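Local coordinates for protein 4-oxalocrotonate decarboxylase NahK (PDB 5D2K) that catalyses the metal-assisted decarboxylation of (3E)-2-oxohex-3-enedioate to 2-oxopent-4-enoate and carbon dioxide in the bacterial breakdown of naphthalene, at residues L68-T73 against V217-N222; I117-K122 against H212-V217; E20-A25 against H30-V35. The protein carries 1 engineered substitution. All coordinates share one frame; numbering follows the deposited sequence.

Contact 1 (L68-T73 against V217-N222); sequences LKMGLT and VAMLAN. With OOG (2-oxoadipic acid), chain D.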
ATOM      1  N   LEU A  68       2.870   0.368   7.147  1.00  9.88           N
ATOM      2  CA  LEU A  68       2.535  -0.802   6.351  1.00 10.33           C
ATOM      3  C   LEU A  68       1.344  -0.468   5.455  1.00 11.35           C
ATOM      4  O   LEU A  68       0.583   0.450   5.771  1.00  9.85           O
ATOM      5  CB  LEU A  68       2.185  -2.001   7.247  1.00 10.89           C
ATOM      6  CG  LEU A  68       3.262  -2.481   8.208  1.00 11.55           C
ATOM      7  CD1 LEU A  68       2.664  -3.478   9.200  1.00 12.87           C
ATOM      8  CD2 LEU A  68       4.446  -3.079   7.451  1.00 13.48           C
ATOM      9  N   LYS A  69       1.183  -1.194   4.348  1.00 11.18           N
ATOM     10  CA  LYS A  69      -0.011  -1.035   3.513  1.00 10.72           C
ATOM     11  C   LYS A  69      -0.660  -2.380   3.225  1.00 14.03           C
ATOM     12  O   LYS A  69       0.001  -3.411   3.160  1.00 12.84           O
ATOM     13  CB  LYS A  69       0.285  -0.288   2.190  1.00 11.75           C
ATOM     14  CG  LYS A  69       1.520  -0.719   1.385  1.00 18.44           C
ATOM     15  CD  LYS A  69       1.247  -1.804   0.342  1.00 20.04           C
ATOM     16  CE  LYS A  69       0.203  -1.399  -0.696  1.00 14.05           C
ATOM     17  NZ  LYS A  69       0.680  -0.744  -1.976  1.00 13.77           N
ATOM     18  N   MET A  70      -1.980  -2.356   3.115  1.00 12.89           N
ATOM     19  CA  MET A  70      -2.743  -3.493   2.615  1.00 11.72           C
ATOM     20  C   MET A  70      -3.145  -3.216   1.184  1.00 11.27           C
ATOM     21  O   MET A  70      -3.524  -2.080   0.846  1.00 14.00           O
ATOM     22  CB  MET A  70      -3.972  -3.744   3.482  1.00 11.28           C
ATOM     23  CG  MET A  70      -3.635  -4.414   4.806  1.00 13.47           C
ATOM     24  SD  MET A  70      -3.205  -6.147   4.619  1.00 12.86           S
ATOM     25  CE  MET A  70      -4.777  -6.819   4.114  1.00 17.68           C
ATOM     26  N   GLY A  71      -3.057  -4.240   0.344  1.00 11.97           N
ATOM     27  CA  GLY A  71      -3.428  -4.102  -1.050  1.00 14.95           C
ATOM     28  C   GLY A  71      -4.421  -5.152  -1.499  1.00 16.42           C
ATOM     29  O   GLY A  71      -4.508  -6.235  -0.902  1.00 12.42           O
ATOM     30  N   LEU A  72      -5.155  -4.820  -2.561  1.00 17.61           N
ATOM     31  CA  LEU A  72      -6.151  -5.709  -3.145  1.00 19.21           C
ATOM     32  C   LEU A  72      -7.188  -6.096  -2.097  1.00 16.63           C
ATOM     33  O   LEU A  72      -7.441  -7.272  -1.840  1.00 16.16           O
ATOM     34  CB  LEU A  72      -5.484  -6.943  -3.746  1.00 19.65           C
ATOM     35  CG  LEU A  72      -4.313  -6.564  -4.665  1.00 24.29           C
ATOM     36  CD1 LEU A  72      -3.693  -7.791  -5.288  1.00 23.64           C
ATOM     37  CD2 LEU A  72      -4.742  -5.551  -5.743  1.00 23.99           C
ATOM     38  N   THR A  73      -7.788  -5.078  -1.502  1.00 15.33           N
ATOM     39  CA  THR A  73      -8.765  -5.270  -0.442  1.00 12.10           C
ATOM     40  C   THR A  73     -10.160  -4.857  -0.894  1.00 14.98           C
ATOM     41  O   THR A  73     -11.139  -5.101  -0.205  1.00 16.74           O
ATOM     42  CB  THR A  73      -8.396  -4.462   0.826  1.00 16.47           C
ATOM     43  OG1 THR A  73      -8.268  -3.070   0.501  1.00 24.05           O
ATOM     44  CG2 THR A  73      -7.087  -4.960   1.413  1.00 18.75           C
ATOM     45  N   VAL A 217      -7.263  -3.914   8.715  1.00  9.76           N
ATOM     46  CA  VAL A 217      -6.303  -3.901   9.812  1.00  7.98           C
ATOM     47  C   VAL A 217      -6.272  -5.279  10.499  1.00 12.44           C
ATOM     48  O   VAL A 217      -5.200  -5.810  10.794  1.00 10.47           O
ATOM     49  CB  VAL A 217      -6.625  -2.793  10.849  1.00 10.20           C
ATOM     50  CG1 VAL A 217      -5.646  -2.847  12.030  1.00 10.09           C
ATOM     51  CG2 VAL A 217      -6.585  -1.414  10.198  1.00 11.58           C
ATOM     52  N   ALA A 218      -7.446  -5.854  10.755  1.00 11.87           N
ATOM     53  CA  ALA A 218      -7.506  -7.187  11.363  1.00 11.17           C
ATOM     54  C   ALA A 218      -6.831  -8.204  10.452  1.00 10.83           C
ATOM     55  O   ALA A 218      -6.046  -9.041  10.907  1.00 11.06           O
ATOM     56  CB  ALA A 218      -8.970  -7.593  11.644  1.00 10.37           C
ATOM     57  N   MET A 219      -7.110  -8.110   9.156  1.00 11.53           N
ATOM     58  CA  MET A 219      -6.515  -9.038   8.207  0.61 10.25           C
ATOM     59  C   MET A 219      -4.992  -8.901   8.179  1.00 11.54           C
ATOM     60  O   MET A 219      -4.281  -9.901   8.114  1.00 10.33           O
ATOM     61  CB  MET A 219      -7.086  -8.832   6.810  0.61 12.36           C
ATOM     62  CG  MET A 219      -6.557  -9.836   5.819  0.61 12.45           C
ATOM     63  SD  MET A 219      -7.335  -9.718   4.212  0.61 14.69           S
ATOM     64  CE  MET A 219      -8.993 -10.247   4.638  0.61 11.22           C
ATOM     65  N   LEU A 220      -4.493  -7.669   8.238  1.00 11.05           N
ATOM     66  CA  LEU A 220      -3.050  -7.451   8.268  1.00  9.50           C
ATOM     67  C   LEU A 220      -2.421  -8.142   9.482  1.00  9.15           C
ATOM     68  O   LEU A 220      -1.378  -8.790   9.353  1.00 10.73           O
ATOM     69  CB  LEU A 220      -2.731  -5.949   8.272  1.00  8.98           C
ATOM     70  CG  LEU A 220      -1.270  -5.519   8.436  1.00  8.06           C
ATOM     71  CD1 LEU A 220      -0.422  -6.048   7.277  1.00 10.96           C
ATOM     72  CD2 LEU A 220      -1.189  -4.007   8.505  1.00 10.00           C
ATOM     73  N   ALA A 221      -3.046  -8.021  10.646  1.00 10.37           N
ATOM     74  CA  ALA A 221      -2.525  -8.684  11.837  1.00 10.45           C
ATOM     75  C   ALA A 221      -2.449 -10.189  11.608  1.00 11.34           C
ATOM     76  O   ALA A 221      -1.454 -10.839  11.963  1.00 11.59           O
ATOM     77  CB  ALA A 221      -3.390  -8.361  13.075  1.00 10.40           C
ATOM     78  N   ASN A 222      -3.491 -10.734  10.994  1.00 10.60           N
ATOM     79  CA  ASN A 222      -3.535 -12.175  10.758  1.00 11.23           C
ATOM     80  C   ASN A 222      -2.491 -12.628   9.736  1.00 12.67           C
ATOM     81  O   ASN A 222      -1.844 -13.661   9.928  1.00 13.34           O
ATOM     82  CB  ASN A 222      -4.950 -12.581  10.345  1.00  9.80           C
ATOM     83  CG  ASN A 222      -5.932 -12.438  11.501  1.00 10.93           C
ATOM     84  OD1 ASN A 222      -5.536 -12.549  12.662  1.00 12.96           O
ATOM     85  ND2 ASN A 222      -7.198 -12.167  11.192  1.00 12.69           N
TER
HETATM   86  C2  OOG D 302      -0.755  -3.599  -5.973  1.00 22.99           C
HETATM   87  C3  OOG D 302      -0.997  -2.546  -4.906  1.00 26.41           C
HETATM   88  C4  OOG D 302      -2.375  -2.704  -4.296  1.00 22.44           C
HETATM   89  C6  OOG D 302      -4.176  -1.270  -3.070  1.00 17.49           C
HETATM   90  O4  OOG D 302      -4.460  -0.295  -2.337  1.00 16.59           O
HETATM   91  O3  OOG D 302      -5.080  -2.011  -3.534  1.00 20.41           O
HETATM   92  C5  OOG D 302      -2.729  -1.534  -3.405  1.00 16.99           C
HETATM   93  C1  OOG D 302      -1.063  -3.031  -7.344  1.00 30.42           C
HETATM   94  O1  OOG D 302      -0.153  -2.919  -8.216  1.00 26.12           O
HETATM   95  O2  OOG D 302      -2.241  -2.675  -7.612  1.00 31.38           O
HETATM   96  O5  OOG D 302      -1.895  -0.788  -2.939  1.00 13.72           O
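One wall of the active-site pocket is strand 65-71, and helix 213-225 packs against its back through Met-70 and Leu-68, which meet Met-219 and Leu-220. The segment axes pass 9.3 Å apart at 105°, so the helix lies nearly across the strand. Met-70 does most of the touching. Its CG sits beside the backbone N, anti to the carbonyl carbon (chi1 -76°), and two further bends fold the thioether over the helix: SD rests 3.7 Å from Leu-220 CB, while the terminal CE turns off and, in the conformer of Met-219 modelled here, lies 3.9 Å from Met-219 SD. Two residues earlier on the strand, Leu-68 CD1 meets Leu-220 CD2 at 4.0 Å, so Leu-220 offers CB and CD1 to the sulfur and its other methyl to Leu-68. Cutting Met-70 back to an alanine would probably open a gap against Leu-220 CB and CD1, where the sulfur now lies. Tyr-88 of the neighbouring strand 87-92 also touches both Met-70 and Leu-220.

The other face of the strand serves 2-oxoadipic acid. Lys-69 points away from the helix, its chain bent at chi2, chi3 and chi4, and its NZ donates a hydrogen bond to the keto oxygen O5, 2.7 Å away; the same NZ makes a salt bridge with the magnesium ligand Glu-147. Past the strand end, Leu-72 N donates to carboxylate O3 at 3.0 Å, nearly straight at 167°. Between them Gly-71 lets the ligand lie close, its CA 3.6 Å from OOG C5. The strand thus has one side packed on a helix and the other lining the 2-oxo acid pocket next to the magnesium ion, within the FAH-type fold of the hydratase/decarboxylase family.

Contact 2 (I117-K122 against H212-V217); sequences ISVVTK and HPLSSV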
ATOM      1  N   ILE A 117      -7.890   5.348   3.159  1.00  9.15           N
ATOM      2  CA  ILE A 117      -7.918   5.900   4.500  1.00  9.38           C
ATOM      3  C   ILE A 117      -6.921   5.108   5.350  1.00 10.62           C
ATOM      4  O   ILE A 117      -6.852   3.867   5.299  1.00 10.96           O
ATOM      5  CB  ILE A 117      -9.360   5.908   5.106  1.00 11.40           C
ATOM      6  CG1 ILE A 117      -9.400   6.696   6.423  1.00 12.29           C
ATOM      7  CG2 ILE A 117      -9.898   4.512   5.284  1.00 12.57           C
ATOM      8  CD1 ILE A 117      -9.105   8.207   6.272  1.00 13.92           C
ATOM      9  N   SER A 118      -6.083   5.845   6.066  1.00  9.70           N
ATOM     10  CA  SER A 118      -5.085   5.220   6.922  1.00  8.48           C
ATOM     11  C   SER A 118      -5.437   5.383   8.381  1.00 10.42           C
ATOM     12  O   SER A 118      -6.221   6.263   8.748  1.00  9.53           O
ATOM     13  CB  SER A 118      -3.700   5.820   6.680  1.00 10.28           C
ATOM     14  OG  SER A 118      -3.335   5.699   5.327  1.00  9.84           O
ATOM     15  N   VAL A 119      -4.834   4.536   9.206  1.00  9.79           N
ATOM     16  CA  VAL A 119      -4.962   4.651  10.657  1.00  9.92           C
ATOM     17  C   VAL A 119      -3.583   4.651  11.289  1.00  9.75           C
ATOM     18  O   VAL A 119      -2.621   4.152  10.703  1.00 10.60           O
ATOM     19  CB  VAL A 119      -5.805   3.497  11.282  1.00 10.70           C
ATOM     20  CG1 VAL A 119      -7.224   3.512  10.733  1.00 11.53           C
ATOM     21  CG2 VAL A 119      -5.137   2.135  11.052  1.00 11.29           C
ATOM     22  N   VAL A 120      -3.486   5.246  12.474  1.00  8.02           N
ATOM     23  CA  VAL A 120      -2.308   5.083  13.321  1.00  7.62           C
ATOM     24  C   VAL A 120      -2.764   4.371  14.576  1.00  9.25           C
ATOM     25  O   VAL A 120      -3.755   4.760  15.175  1.00  9.48           O
ATOM     26  CB  VAL A 120      -1.644   6.444  13.657  1.00  9.60           C
ATOM     27  CG1 VAL A 120      -0.602   6.291  14.757  1.00 11.01           C
ATOM     28  CG2 VAL A 120      -0.985   7.016  12.412  1.00 14.40           C
ATOM     29  N   THR A 121      -2.062   3.308  14.960  1.00 10.10           N
ATOM     30  CA  THR A 121      -2.469   2.527  16.124  1.00  9.85           C
ATOM     31  C   THR A 121      -1.835   3.061  17.404  1.00 11.79           C
ATOM     32  O   THR A 121      -0.808   3.734  17.351  1.00 10.85           O
ATOM     33  CB  THR A 121      -2.089   1.042  15.979  1.00 10.86           C
ATOM     34  OG1 THR A 121      -0.657   0.891  16.027  1.00  9.88           O
ATOM     35  CG2 THR A 121      -2.624   0.477  14.666  1.00 10.07           C
ATOM     36  N   LYS A 122      -2.443   2.740  18.547  1.00 10.72           N
ATOM     37  CA  LYS A 122      -1.866   3.116  19.849  1.00 12.28           C
ATOM     38  C   LYS A 122      -1.706   1.932  20.808  1.00 12.88           C
ATOM     39  O   LYS A 122      -1.379   2.120  21.976  1.00 14.01           O
ATOM     40  CB  LYS A 122      -2.704   4.212  20.523  1.00 11.31           C
ATOM     41  CG  LYS A 122      -4.186   3.898  20.680  1.00 13.56           C
ATOM     42  CD  LYS A 122      -4.886   5.043  21.406  1.00 14.41           C
ATOM     43  CE  LYS A 122      -6.381   4.829  21.473  1.00 20.19           C
ATOM     44  NZ  LYS A 122      -7.020   5.904  22.296  1.00 26.67           N
ATOM     45  N   HIS A 212     -15.267  -2.900   5.578  1.00 14.01           N
ATOM     46  CA  HIS A 212     -14.929  -1.928   6.616  1.00 12.39           C
ATOM     47  C   HIS A 212     -13.412  -1.780   6.655  1.00 10.42           C
ATOM     48  O   HIS A 212     -12.724  -2.777   6.788  1.00 12.68           O
ATOM     49  CB  HIS A 212     -15.424  -2.383   7.994  1.00 11.94           C
ATOM     50  CG  HIS A 212     -15.555  -1.268   8.975  1.00 12.90           C
ATOM     51  ND1 HIS A 212     -14.474  -0.545   9.442  1.00 11.61           N
ATOM     52  CD2 HIS A 212     -16.650  -0.736   9.573  1.00 10.95           C
ATOM     53  CE1 HIS A 212     -14.903   0.384  10.279  1.00 13.61           C
ATOM     54  NE2 HIS A 212     -16.219   0.294  10.366  1.00 11.74           N
ATOM     55  N   PRO A 213     -12.885  -0.542   6.556  1.00 12.45           N
ATOM     56  CA  PRO A 213     -11.415  -0.430   6.581  1.00  9.91           C
ATOM     57  C   PRO A 213     -10.738  -1.085   7.802  1.00 10.00           C
ATOM     58  O   PRO A 213      -9.599  -1.568   7.701  1.00  9.70           O
ATOM     59  CB  PRO A 213     -11.196   1.091   6.569  1.00  9.27           C
ATOM     60  CG  PRO A 213     -12.337   1.596   5.735  1.00 11.19           C
ATOM     61  CD  PRO A 213     -13.523   0.747   6.219  1.00 11.06           C
ATOM     62  N   LEU A 214     -11.428  -1.136   8.937  1.00 10.63           N
ATOM     63  CA  LEU A 214     -10.820  -1.758  10.114  1.00  9.44           C
ATOM     64  C   LEU A 214     -10.693  -3.283   9.940  1.00  8.94           C
ATOM     65  O   LEU A 214      -9.854  -3.917  10.589  1.00 10.03           O
ATOM     66  CB  LEU A 214     -11.617  -1.406  11.373  1.00  9.00           C
ATOM     67  CG  LEU A 214     -11.587   0.070  11.772  1.00 11.48           C
ATOM     68  CD1 LEU A 214     -12.253   0.281  13.123  1.00 12.67           C
ATOM     69  CD2 LEU A 214     -10.147   0.612  11.781  1.00 11.13           C
ATOM     70  N   SER A 215     -11.488  -3.875   9.044  1.00  9.83           N
ATOM     71  CA  SER A 215     -11.332  -5.307   8.754  1.00  9.81           C
ATOM     72  C   SER A 215     -10.020  -5.569   8.031  1.00 11.35           C
ATOM     73  O   SER A 215      -9.441  -6.648   8.134  1.00 10.99           O
ATOM     74  CB  SER A 215     -12.504  -5.838   7.919  1.00 10.87           C
ATOM     75  OG  SER A 215     -13.708  -5.836   8.687  1.00 12.81           O
ATOM     76  N   SER A 216      -9.558  -4.574   7.281  1.00 11.03           N
ATOM     77  CA  SER A 216      -8.265  -4.665   6.631  1.00  9.45           C
ATOM     78  C   SER A 216      -7.130  -4.712   7.656  1.00 11.74           C
ATOM     79  O   SER A 216      -6.148  -5.452   7.483  1.00 11.13           O
ATOM     80  CB  SER A 216      -8.091  -3.478   5.682  1.00 11.10           C
ATOM     81  OG  SER A 216      -6.880  -3.602   4.958  1.00 10.60           O
ATOM     82  N   VAL A 217      -7.263  -3.914   8.715  1.00  9.76           N
ATOM     83  CA  VAL A 217      -6.303  -3.901   9.812  1.00  7.98           C
ATOM     84  C   VAL A 217      -6.272  -5.279  10.499  1.00 12.44           C
ATOM     85  O   VAL A 217      -5.200  -5.810  10.794  1.00 10.47           O
ATOM     86  CB  VAL A 217      -6.625  -2.793  10.849  1.00 10.20           C
ATOM     87  CG1 VAL A 217      -5.646  -2.847  12.030  1.00 10.09           C
ATOM     88  CG2 VAL A 217      -6.585  -1.414  10.198  1.00 11.58           C
TER
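Ile-117 and Val-119 of strand 112-121 put their methyl groups against the start of helix 213-225, where Pro-213, Leu-214 and Val-217 receive them. At the first residue of the helix Ile-117 presses only its CG2 branch on the proline ring, 3.8 Å from Pro-213 CG and nearly as near to CB; CG1, anti to the backbone N (chi1 -171°), carries the rest of the chain away from the helix. Val-119 is the broader bump. Its two methyls enter the shallow hollow between Leu-214 and Val-217, CG2 reaching Val-217 CG2 at 3.9 Å and CG1 lying more loosely, 4.2 Å from Leu-214 CD2. Leu-214 starts off to one side but its tip swings in to close that hollow.

The helix start that carries these side chains is capped by His-212 at the N-cap: Leu-214 N donates to ND1 at 3.1 Å, in the plane of the imidazole. The strand and helix directions differ by 52°. Strand 236-238 pairs alongside 112-121, with Ile-237 also touching Val-119, while Leu-132 and Val-135 of helix 132-135 and Ile-139 of strand 139-149 pack round Leu-214.

Contact 3 (E20-A25 against H30-V35); sequences EHIENA and HDIGKV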
ATOM      1  N   GLU A  20      17.759  -7.931  -4.242  1.00 10.98           N
ATOM      2  CA  GLU A  20      18.615  -6.922  -4.874  1.00 10.71           C
ATOM      3  C   GLU A  20      18.109  -6.538  -6.272  1.00 10.66           C
ATOM      4  O   GLU A  20      18.007  -5.353  -6.616  1.00 11.06           O
ATOM      5  CB  GLU A  20      20.052  -7.446  -4.945  1.00 12.36           C
ATOM      6  CG  GLU A  20      21.018  -6.497  -5.634  1.00 14.88           C
ATOM      7  CD  GLU A  20      22.419  -7.074  -5.728  1.00 27.08           C
ATOM      8  OE1 GLU A  20      22.555  -8.247  -6.140  1.00 24.03           O
ATOM      9  OE2 GLU A  20      23.378  -6.359  -5.386  1.00 25.95           O
ATOM     10  N   HIS A  21      17.787  -7.550  -7.070  1.00 10.51           N
ATOM     11  CA  HIS A  21      17.299  -7.354  -8.433  1.00 11.56           C
ATOM     12  C   HIS A  21      16.003  -6.524  -8.469  1.00 10.37           C
ATOM     13  O   HIS A  21      15.880  -5.526  -9.205  1.00 11.11           O
ATOM     14  CB  HIS A  21      17.116  -8.742  -9.054  1.00 11.48           C
ATOM     15  CG  HIS A  21      16.414  -8.750 -10.372  1.00 12.13           C
ATOM     16  ND1 HIS A  21      17.039  -8.398 -11.551  1.00 17.78           N
ATOM     17  CD2 HIS A  21      15.150  -9.102 -10.702  1.00 13.09           C
ATOM     18  CE1 HIS A  21      16.180  -8.513 -12.548  1.00 18.10           C
ATOM     19  NE2 HIS A  21      15.030  -8.943 -12.062  1.00 16.31           N
ATOM     20  N   ILE A  22      15.051  -6.907  -7.631  1.00  9.62           N
ATOM     21  CA  ILE A  22      13.760  -6.243  -7.620  1.00 10.40           C
ATOM     22  C   ILE A  22      13.889  -4.841  -7.022  1.00  7.28           C
ATOM     23  O   ILE A  22      13.309  -3.873  -7.536  1.00  9.64           O
ATOM     24  CB  ILE A  22      12.726  -7.091  -6.843  1.00  9.71           C
ATOM     25  CG1 ILE A  22      12.458  -8.392  -7.599  1.00 11.66           C
ATOM     26  CG2 ILE A  22      11.422  -6.321  -6.612  1.00 12.11           C
ATOM     27  CD1 ILE A  22      11.570  -9.371  -6.845  1.00 13.89           C
ATOM     28  N   GLU A  23      14.658  -4.717  -5.938  1.00  9.69           N
ATOM     29  CA  GLU A  23      14.861  -3.390  -5.359  1.00  8.56           C
ATOM     30  C   GLU A  23      15.548  -2.440  -6.342  1.00 10.75           C
ATOM     31  O   GLU A  23      15.206  -1.249  -6.416  1.00 10.16           O
ATOM     32  CB  GLU A  23      15.670  -3.458  -4.068  1.00  9.47           C
ATOM     33  CG  GLU A  23      15.664  -2.081  -3.404  1.00 11.30           C
ATOM     34  CD  GLU A  23      16.595  -1.961  -2.220  1.00 10.33           C
ATOM     35  OE1 GLU A  23      17.721  -2.510  -2.263  1.00 12.54           O
ATOM     36  OE2 GLU A  23      16.215  -1.302  -1.237  1.00 11.10           O
ATOM     37  N   ASN A  24      16.512  -2.956  -7.106  1.00 10.32           N
ATOM     38  CA  ASN A  24      17.233  -2.096  -8.042  1.00 11.70           C
ATOM     39  C   ASN A  24      16.316  -1.520  -9.117  1.00 10.05           C
ATOM     40  O   ASN A  24      16.543  -0.409  -9.598  1.00  9.85           O
ATOM     41  CB  ASN A  24      18.409  -2.857  -8.689  1.00  9.97           C
ATOM     42  CG  ASN A  24      19.623  -2.903  -7.798  1.00 13.67           C
ATOM     43  OD1 ASN A  24      19.720  -2.163  -6.829  1.00 14.31           O
ATOM     44  ND2 ASN A  24      20.581  -3.756  -8.148  1.00 17.15           N
ATOM     45  N   ALA A  25      15.270  -2.255  -9.486  1.00 10.06           N
ATOM     46  CA  ALA A  25      14.304  -1.738 -10.451  1.00  9.23           C
ATOM     47  C   ALA A  25      13.588  -0.491  -9.897  1.00  8.62           C
ATOM     48  O   ALA A  25      13.347   0.474 -10.617  1.00 11.01           O
ATOM     49  CB  ALA A  25      13.296  -2.831 -10.831  1.00 11.22           C
ATOM     50  N   HIS A  30      13.337   1.405 -13.574  1.00 10.62           N
ATOM     51  CA  HIS A  30      13.107   0.624 -14.791  1.00  9.42           C
ATOM     52  C   HIS A  30      12.258  -0.579 -14.472  1.00 12.34           C
ATOM     53  O   HIS A  30      12.255  -1.054 -13.324  1.00 10.75           O
ATOM     54  CB  HIS A  30      14.432   0.188 -15.435  1.00 10.54           C
ATOM     55  CG  HIS A  30      15.254  -0.737 -14.583  1.00 11.40           C
ATOM     56  ND1 HIS A  30      15.012  -2.093 -14.502  1.00 12.25           N
ATOM     57  CD2 HIS A  30      16.324  -0.499 -13.789  1.00 10.27           C
ATOM     58  CE1 HIS A  30      15.892  -2.647 -13.685  1.00 11.61           C
ATOM     59  NE2 HIS A  30      16.705  -1.701 -13.244  1.00 11.41           N
ATOM     60  N   ASP A  31      11.551  -1.097 -15.473  1.00 11.77           N
ATOM     61  CA  ASP A  31      10.766  -2.293 -15.226  1.00 12.38           C
ATOM     62  C   ASP A  31      11.616  -3.559 -15.393  1.00 13.80           C
ATOM     63  O   ASP A  31      12.775  -3.506 -15.834  1.00 14.72           O
ATOM     64  CB  ASP A  31       9.485  -2.328 -16.101  1.00 12.07           C
ATOM     65  CG  ASP A  31       9.757  -2.318 -17.602  1.00 21.18           C
ATOM     66  OD1 ASP A  31      10.773  -2.881 -18.047  1.00 18.64           O
ATOM     67  OD2 ASP A  31       8.911  -1.762 -18.345  1.00 23.66           O
ATOM     68  N   ILE A  32      11.049  -4.677 -14.957  1.00 11.66           N
ATOM     69  CA  ILE A  32      11.674  -5.987 -15.054  1.00 13.03           C
ATOM     70  C   ILE A  32      10.600  -7.001 -15.419  1.00 14.12           C
ATOM     71  O   ILE A  32       9.398  -6.708 -15.342  1.00 14.42           O
ATOM     72  CB  ILE A  32      12.354  -6.425 -13.736  1.00 14.70           C
ATOM     73  CG1 ILE A  32      11.353  -6.358 -12.577  1.00 14.82           C
ATOM     74  CG2 ILE A  32      13.596  -5.577 -13.457  1.00 13.38           C
ATOM     75  CD1 ILE A  32      11.882  -6.957 -11.284  1.00 16.17           C
ATOM     76  N   GLY A  33      11.031  -8.190 -15.830  1.00 16.11           N
ATOM     77  CA  GLY A  33      10.099  -9.272 -16.082  1.00 18.53           C
ATOM     78  C   GLY A  33       9.551  -9.824 -14.781  1.00 19.28           C
ATOM     79  O   GLY A  33      10.220  -9.738 -13.742  1.00 16.07           O
ATOM     80  N   LYS A  34       8.342 -10.385 -14.828  1.00 18.14           N
ATOM     81  CA  LYS A  34       7.753 -11.082 -13.676  1.00 18.02           C
ATOM     82  C   LYS A  34       8.735 -12.115 -13.165  1.00 17.45           C
ATOM     83  O   LYS A  34       9.247 -12.908 -13.949  1.00 18.33           O
ATOM     84  CB  LYS A  34       6.441 -11.777 -14.047  1.00 21.22           C
ATOM     85  CG  LYS A  34       5.213 -10.894 -14.079  1.00 30.84           C
ATOM     86  CD  LYS A  34       3.962 -11.730 -14.314  1.00 38.63           C
ATOM     87  CE  LYS A  34       4.109 -12.602 -15.553  1.00 44.35           C
ATOM     88  NZ  LYS A  34       2.827 -13.258 -15.935  1.00 53.17           N
ATOM     89  N   VAL A  35       9.014 -12.123 -11.868  1.00 15.92           N
ATOM     90  CA  VAL A  35      10.064 -13.016 -11.387  1.00 17.40           C
ATOM     91  C   VAL A  35       9.600 -14.476 -11.411  1.00 16.34           C
ATOM     92  O   VAL A  35      10.422 -15.384 -11.448  1.00 18.91           O
ATOM     93  CB  VAL A  35      10.560 -12.627  -9.973  1.00 22.02           C
ATOM     94  CG1 VAL A  35      11.374 -11.333 -10.048  1.00 20.30           C
ATOM     95  CG2 VAL A  35       9.403 -12.507  -8.982  1.00 19.69           C
TER
HETATM   96  O   HOH W   1      12.881 -10.041 -13.494  1.00 20.42           O
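Ile-32 reaches back to the helix segment 20-25 and lodges among Ala-25, Ile-22 and His-21. Its CG1 branch takes the position between backbone N and carbonyl carbon (chi1 54°), which sends CD1 toward Ile-22 CG1, 4.0 Å away, and leaves CG2 to meet Ala-25 CB at 3.8 Å. Val-35 completes this apolar centre from further along the loop: its CG1 lies 3.8 Å from Ile-22 CD1, the two chains crossing at about a right angle. Val-50 and Ile-54 of helix 44-60 also pack on Ile-22, joining the patch to the body of the protein.

This is a helix followed by a returning loop: after helix 12-27 ends, the chain doubles back along the last turns it has just made, then enters the short helix 35-38. The reversal is tied by one backbone bond, His-30 N to Ala-25 O, 3.1 Å long and directed at a lone pair in the carbonyl plane.

Around that bond the side chains turn polar. The imidazole of His-30 lays one face over Ala-25, a CH-pi contact with CA 3.8 Å from the ring centroid and set toward the rim. The ring's rotation is fixed by ND1, which donates almost straight (176°) to Asp-31 O, in the ring plane but well above the plane of that carbonyl. His-21, at the outer margin, swings its ring from the helix with CG anti to the backbone N (chi1 171°); Val-35 CG1 sits by the ring edge, and NE2 lies 3.8 Å from Ile-32 CD1. That nitrogen also hydrogen-bonds a water at 2.8 Å, lying in the ring plane, and the water donates to Gly-33 O, bridging helix and loop.

Contacts 1 and 2 belong to the buried core and share helix 213-225, overlapping at Val-217: contact 2 takes its beginning, contact 1 the stretch after it, and both seat it on strands of the same mixed sheet. They touch directly, Met-70 CB lying 3.3 Å from Ser-216 OG. Across the segments both are wholly apolar, but contact 1 has the ligand on its far side whereas contact 2 stands back from it. Contact 3 lies apart, its centre about 24 Å from that of contact 1 and 30 Å from that of contact 2. Local in sequence and partly exposed, it adds to its small apolar centre a backbone bond, a ring face and a water bridge.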